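Local coordinates for protein amidohydrolase (Chromobacterium violaceum, PDB 2YB1) that hydrolyses nucleoside 3',5'-bisphosphates to nucleoside 5'-phosphates and orthophosphate, using three manganese ions bound in its active site, at residues 69-75 / 195-201. Sequence-based numbering, arbitrary orientation.
Sequences WGRHTVH and YDMGRTL. With MN (manganese (II) ion), chain D.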
ATOM      1  N   TRP A  69      10.570  -6.618   9.097  1.00  7.41           N
ATOM      2  CA  TRP A  69      10.548  -7.988   9.586  1.00  8.22           C
ATOM      3  C   TRP A  69      11.932  -8.567   9.295  1.00  8.69           C
ATOM      4  O   TRP A  69      12.282  -8.827   8.136  1.00  8.30           O
ATOM      5  CB  TRP A  69       9.446  -8.763   8.849  1.00  7.45           C
ATOM      6  CG  TRP A  69       9.276 -10.222   9.228  1.00  8.21           C
ATOM      7  CD1 TRP A  69       8.729 -10.721  10.382  1.00  9.83           C
ATOM      8  CD2 TRP A  69       9.612 -11.353   8.422  1.00  7.05           C
ATOM      9  NE1 TRP A  69       8.722 -12.096  10.349  1.00  9.89           N
ATOM     10  CE2 TRP A  69       9.255 -12.510   9.154  1.00  9.25           C
ATOM     11  CE3 TRP A  69      10.185 -11.504   7.153  1.00  9.22           C
ATOM     12  CZ2 TRP A  69       9.452 -13.800   8.659  1.00  9.33           C
ATOM     13  CZ3 TRP A  69      10.379 -12.799   6.655  1.00  9.08           C
ATOM     14  CH2 TRP A  69      10.015 -13.926   7.415  1.00  9.40           C
ATOM     15  N   GLY A  70      12.725  -8.771  10.341  1.00 11.01           N
ATOM     16  CA  GLY A  70      14.131  -9.084  10.131  1.00 13.16           C
ATOM     17  C   GLY A  70      14.799  -8.011   9.277  1.00 14.24           C
ATOM     18  O   GLY A  70      14.656  -6.814   9.546  1.00 12.14           O
ATOM     19  N   ARG A  71      15.526  -8.430   8.243  1.00 15.19           N
ATOM     20  CA  ARG A  71      16.208  -7.488   7.349  1.00 16.58           C
ATOM     21  C   ARG A  71      15.288  -6.989   6.234  1.00 12.64           C
ATOM     22  O   ARG A  71      15.712  -6.228   5.360  1.00 13.25           O
ATOM     23  CB  ARG A  71      17.443  -8.144   6.717  1.00 23.62           C
ATOM     24  CG  ARG A  71      17.120  -8.991   5.485  1.00 29.79           C
ATOM     25  CD  ARG A  71      18.371  -9.353   4.682  1.00 35.53           C
ATOM     26  NE  ARG A  71      18.106  -9.395   3.242  1.00 39.97           N
ATOM     27  CZ  ARG A  71      17.915 -10.511   2.543  1.00 43.84           C
ATOM     28  NH1 ARG A  71      17.961 -11.693   3.147  1.00 45.40           N
ATOM     29  NH2 ARG A  71      17.679 -10.449   1.237  1.00 44.30           N
ATOM     30  N   HIS A  72      14.034  -7.430   6.256  1.00 10.51           N
ATOM     31  CA  HIS A  72      13.106  -7.149   5.165  1.00  9.39           C
ATOM     32  C   HIS A  72      12.129  -6.049   5.530  1.00  9.31           C
ATOM     33  O   HIS A  72      11.647  -5.992   6.660  1.00  8.16           O
ATOM     34  CB  HIS A  72      12.309  -8.407   4.810  1.00  9.15           C
ATOM     35  CG  HIS A  72      13.164  -9.590   4.479  1.00 12.16           C
ATOM     36  ND1 HIS A  72      13.587  -9.867   3.194  1.00 14.56           N
ATOM     37  CD2 HIS A  72      13.679 -10.564   5.264  1.00 12.76           C
ATOM     38  CE1 HIS A  72      14.329 -10.959   3.206  1.00 16.02           C
ATOM     39  NE2 HIS A  72      14.398 -11.403   4.449  1.00 15.16           N
ATOM     40  N   THR A  73      11.841  -5.177   4.569  1.00  6.82           N
ATOM     41  CA  THR A  73      10.698  -4.282   4.676  1.00  8.76           C
ATOM     42  C   THR A  73       9.519  -4.954   3.982  1.00  8.68           C
ATOM     43  O   THR A  73       9.609  -5.302   2.804  1.00 10.09           O
ATOM     44  CB  THR A  73      10.962  -2.931   3.985  1.00  8.94           C
ATOM     45  OG1 THR A  73      12.095  -2.304   4.588  1.00 11.15           O
ATOM     46  CG2 THR A  73       9.753  -2.024   4.127  1.00  8.49           C
ATOM     47  N   VAL A  74       8.431  -5.171   4.716  1.00  6.00           N
ATOM     48  CA  VAL A  74       7.214  -5.703   4.110  1.00  6.69           C
ATOM     49  C   VAL A  74       6.067  -4.716   4.326  1.00  7.10           C
ATOM     50  O   VAL A  74       6.141  -3.838   5.193  1.00  7.45           O
ATOM     51  CB  VAL A  74       6.831  -7.117   4.646  1.00 11.31           C
ATOM     52  CG1 VAL A  74       7.920  -8.141   4.312  1.00 11.36           C
ATOM     53  CG2 VAL A  74       6.566  -7.077   6.126  1.00 12.29           C
ATOM     54  N   HIS A  75       5.025  -4.843   3.514  1.00  7.00           N
ATOM     55  CA  HIS A  75       3.861  -3.970   3.639  1.00  7.61           C
ATOM     56  C   HIS A  75       2.616  -4.776   3.959  1.00  7.10           C
ATOM     57  O   HIS A  75       2.308  -5.758   3.274  1.00  6.60           O
ATOM     58  CB  HIS A  75       3.669  -3.153   2.356  1.00  7.16           C
ATOM     59  CG  HIS A  75       4.688  -2.071   2.175  1.00  8.52           C
ATOM     60  ND1 HIS A  75       4.847  -1.387   0.989  1.00 10.23           N
ATOM     61  CD2 HIS A  75       5.588  -1.542   3.037  1.00  9.06           C
ATOM     62  CE1 HIS A  75       5.805  -0.486   1.126  1.00 10.70           C
ATOM     63  NE2 HIS A  75       6.265  -0.552   2.362  1.00 10.51           N
ATOM     64  N   TYR A 195       8.925  -9.291  -2.648  1.00  8.31           N
ATOM     65  CA  TYR A 195       9.878  -9.471  -1.557  1.00  8.70           C
ATOM     66  C   TYR A 195      11.024 -10.392  -1.987  1.00 12.10           C
ATOM     67  O   TYR A 195      10.813 -11.315  -2.789  1.00 10.54           O
ATOM     68  CB  TYR A 195       9.168 -10.033  -0.322  1.00  8.52           C
ATOM     69  CG  TYR A 195       7.995  -9.195   0.159  1.00  9.73           C
ATOM     70  CD1 TYR A 195       8.049  -7.809   0.134  1.00  9.36           C
ATOM     71  CD2 TYR A 195       6.832  -9.797   0.636  1.00 10.25           C
ATOM     72  CE1 TYR A 195       6.981  -7.043   0.564  1.00 10.08           C
ATOM     73  CE2 TYR A 195       5.755  -9.034   1.077  1.00 10.98           C
ATOM     74  CZ  TYR A 195       5.839  -7.655   1.041  1.00 11.24           C
ATOM     75  OH  TYR A 195       4.777  -6.878   1.465  1.00 11.04           O
ATOM     76  N   ASP A 196      12.226 -10.188  -1.450  1.00 12.66           N
ATOM     77  CA  ASP A 196      13.300 -11.068  -1.878  1.00 17.91           C
ATOM     78  C   ASP A 196      13.304 -12.228  -0.887  1.00 18.32           C
ATOM     79  O   ASP A 196      14.054 -12.243   0.099  1.00 18.32           O
ATOM     80  CB  ASP A 196      14.623 -10.294  -1.827  1.00 23.41           C
ATOM     81  CG  ASP A 196      15.852 -11.161  -2.151  1.00 29.86           C
ATOM     82  OD1 ASP A 196      15.770 -12.070  -3.012  1.00 30.68           O
ATOM     83  OD2 ASP A 196      16.917 -10.903  -1.542  1.00 32.77           O
ATOM     84  N   MET A 197      12.540 -13.257  -1.253  1.00 15.70           N
ATOM     85  CA  MET A 197      12.264 -14.388  -0.378  1.00 13.83           C
ATOM     86  C   MET A 197      11.939 -15.593  -1.245  1.00 12.73           C
ATOM     87  O   MET A 197      11.184 -15.473  -2.212  1.00 12.58           O
ATOM     88  CB  MET A 197      11.048 -14.080   0.510  1.00 10.31           C
ATOM     89  CG  MET A 197      11.222 -12.899   1.478  1.00 10.56           C
ATOM     90  SD  MET A 197       9.733 -12.655   2.473  1.00  7.62           S
ATOM     91  CE  MET A 197      10.159 -11.176   3.395  1.00  6.27           C
ATOM     92  N   GLY A 198      12.445 -16.759  -0.862  1.00 10.59           N
ATOM     93  CA  GLY A 198      12.116 -17.996  -1.543  1.00 10.30           C
ATOM     94  C   GLY A 198      10.915 -18.596  -0.841  1.00 10.86           C
ATOM     95  O   GLY A 198      10.331 -17.954   0.044  1.00  9.52           O
ATOM     96  N   ARG A 199      10.538 -19.819  -1.200  1.00  9.24           N
ATOM     97  CA  ARG A 199       9.307 -20.364  -0.634  1.00 10.39           C
ATOM     98  C   ARG A 199       9.416 -20.601   0.867  1.00  8.61           C
ATOM     99  O   ARG A 199       8.413 -20.633   1.574  1.00  7.54           O
ATOM    100  CB  ARG A 199       8.862 -21.634  -1.360  1.00 14.13           C
ATOM    101  CG  ARG A 199       9.906 -22.727  -1.455  1.00 16.96           C
ATOM    102  CD  ARG A 199       9.306 -23.923  -2.188  1.00 18.97           C
ATOM    103  NE  ARG A 199      10.318 -24.777  -2.799  1.00 20.61           N
ATOM    104  CZ  ARG A 199      10.804 -25.867  -2.226  1.00 20.65           C
ATOM    105  NH1 ARG A 199      10.373 -26.225  -1.024  1.00 21.77           N
ATOM    106  NH2 ARG A 199      11.721 -26.591  -2.849  1.00 20.52           N
ATOM    107  N   THR A 200      10.638 -20.765   1.359  1.00  8.11           N
ATOM    108  CA  THR A 200      10.826 -20.970   2.792  1.00  9.66           C
ATOM    109  C   THR A 200      10.593 -19.688   3.612  1.00  9.89           C
ATOM    110  O   THR A 200       9.890 -19.712   4.626  1.00  7.12           O
ATOM    111  CB  THR A 200      12.200 -21.587   3.091  1.00 10.02           C
ATOM    112  OG1 THR A 200      12.241 -22.904   2.531  1.00  9.72           O
ATOM    113  CG2 THR A 200      12.453 -21.667   4.596  1.00 11.91           C
ATOM    114  N   LEU A 201      11.183 -18.580   3.170  1.00  9.64           N
ATOM    115  CA  LEU A 201      10.965 -17.299   3.836  1.00 11.39           C
ATOM    116  C   LEU A 201       9.517 -16.833   3.733  1.00  9.79           C
ATOM    117  O   LEU A 201       8.966 -16.288   4.690  1.00  7.88           O
ATOM    118  CB  LEU A 201      11.900 -16.227   3.280  1.00 10.84           C
ATOM    119  CG  LEU A 201      13.212 -16.109   4.054  1.00 15.94           C
ATOM    120  CD1 LEU A 201      14.019 -14.931   3.539  1.00 14.97           C
ATOM    121  CD2 LEU A 201      12.934 -15.964   5.552  1.00 17.83           C
TER
HETATM  122 MN    MN D1291       3.560  -1.725  -0.788  1.00 10.70          MN
HETATM  123  O   HOH W   1      16.381 -13.233   1.246  1.00 15.64           O
HETATM  124  O   HOH W   2      12.520  -8.551   1.022  1.00 26.34           O
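The hydroxyl OH of Tyr195 accepts a hydrogen bond from the backbone N of His75, 2.9 Å long and almost straight at 171°. A phenol suits this place because its rigid ring carries an acceptor at the far end to the backbone of strand 72-79 and still offers a flat surface for packing. Val74 uses that surface: CG1 of its compact, branched side chain stands over the centre of the Tyr195 ring, 3.9 Å from the centroid, in a CH-pi contact. While the backbone N of His75 is held in this way, its imidazole binds manganese through ND1, at 2.2 Å, alongside Glu64 and His191. In this PHP-family fold the strand is thus tied, at a residue that binds one of the three manganese ions, to the loop leading into helix 199-211.

Farther from the metal, a type II' turn from Trp69 to His72 closes the hairpin, with Gly70 supplying its positive phi. Met197, slender and flexible, is extended beyond CG (chi3 -176°) and sends its terminal methyl CE among three side chains: over one face of the His72 ring, offset from its centre, in a CH-pi contact, against CZ3 of Trp69 at 3.6 Å, and beside CG1 of Val74. The opposite face of His72 carries CG of Arg71. The forked Leu201 reaches two rings at once, CD1 near NE2 of His72 and CD2 near CH2 of Trp69, whose NE1 is hydrogen-bonded to Asp208 on helix 199-211, to which Leu201 also belongs.

Nearer solvent, the long chain of Arg71 lets NH2 form a 2.9 Å salt bridge with OD2 of Asp196; the carboxylate oxygen lies at the guanidinium edge, though the two planes are 69° apart. One water bridges Arg71 NH1 and the Asp196 carbonyl oxygen, and a second links His72 ND1 to the Asp196 backbone N.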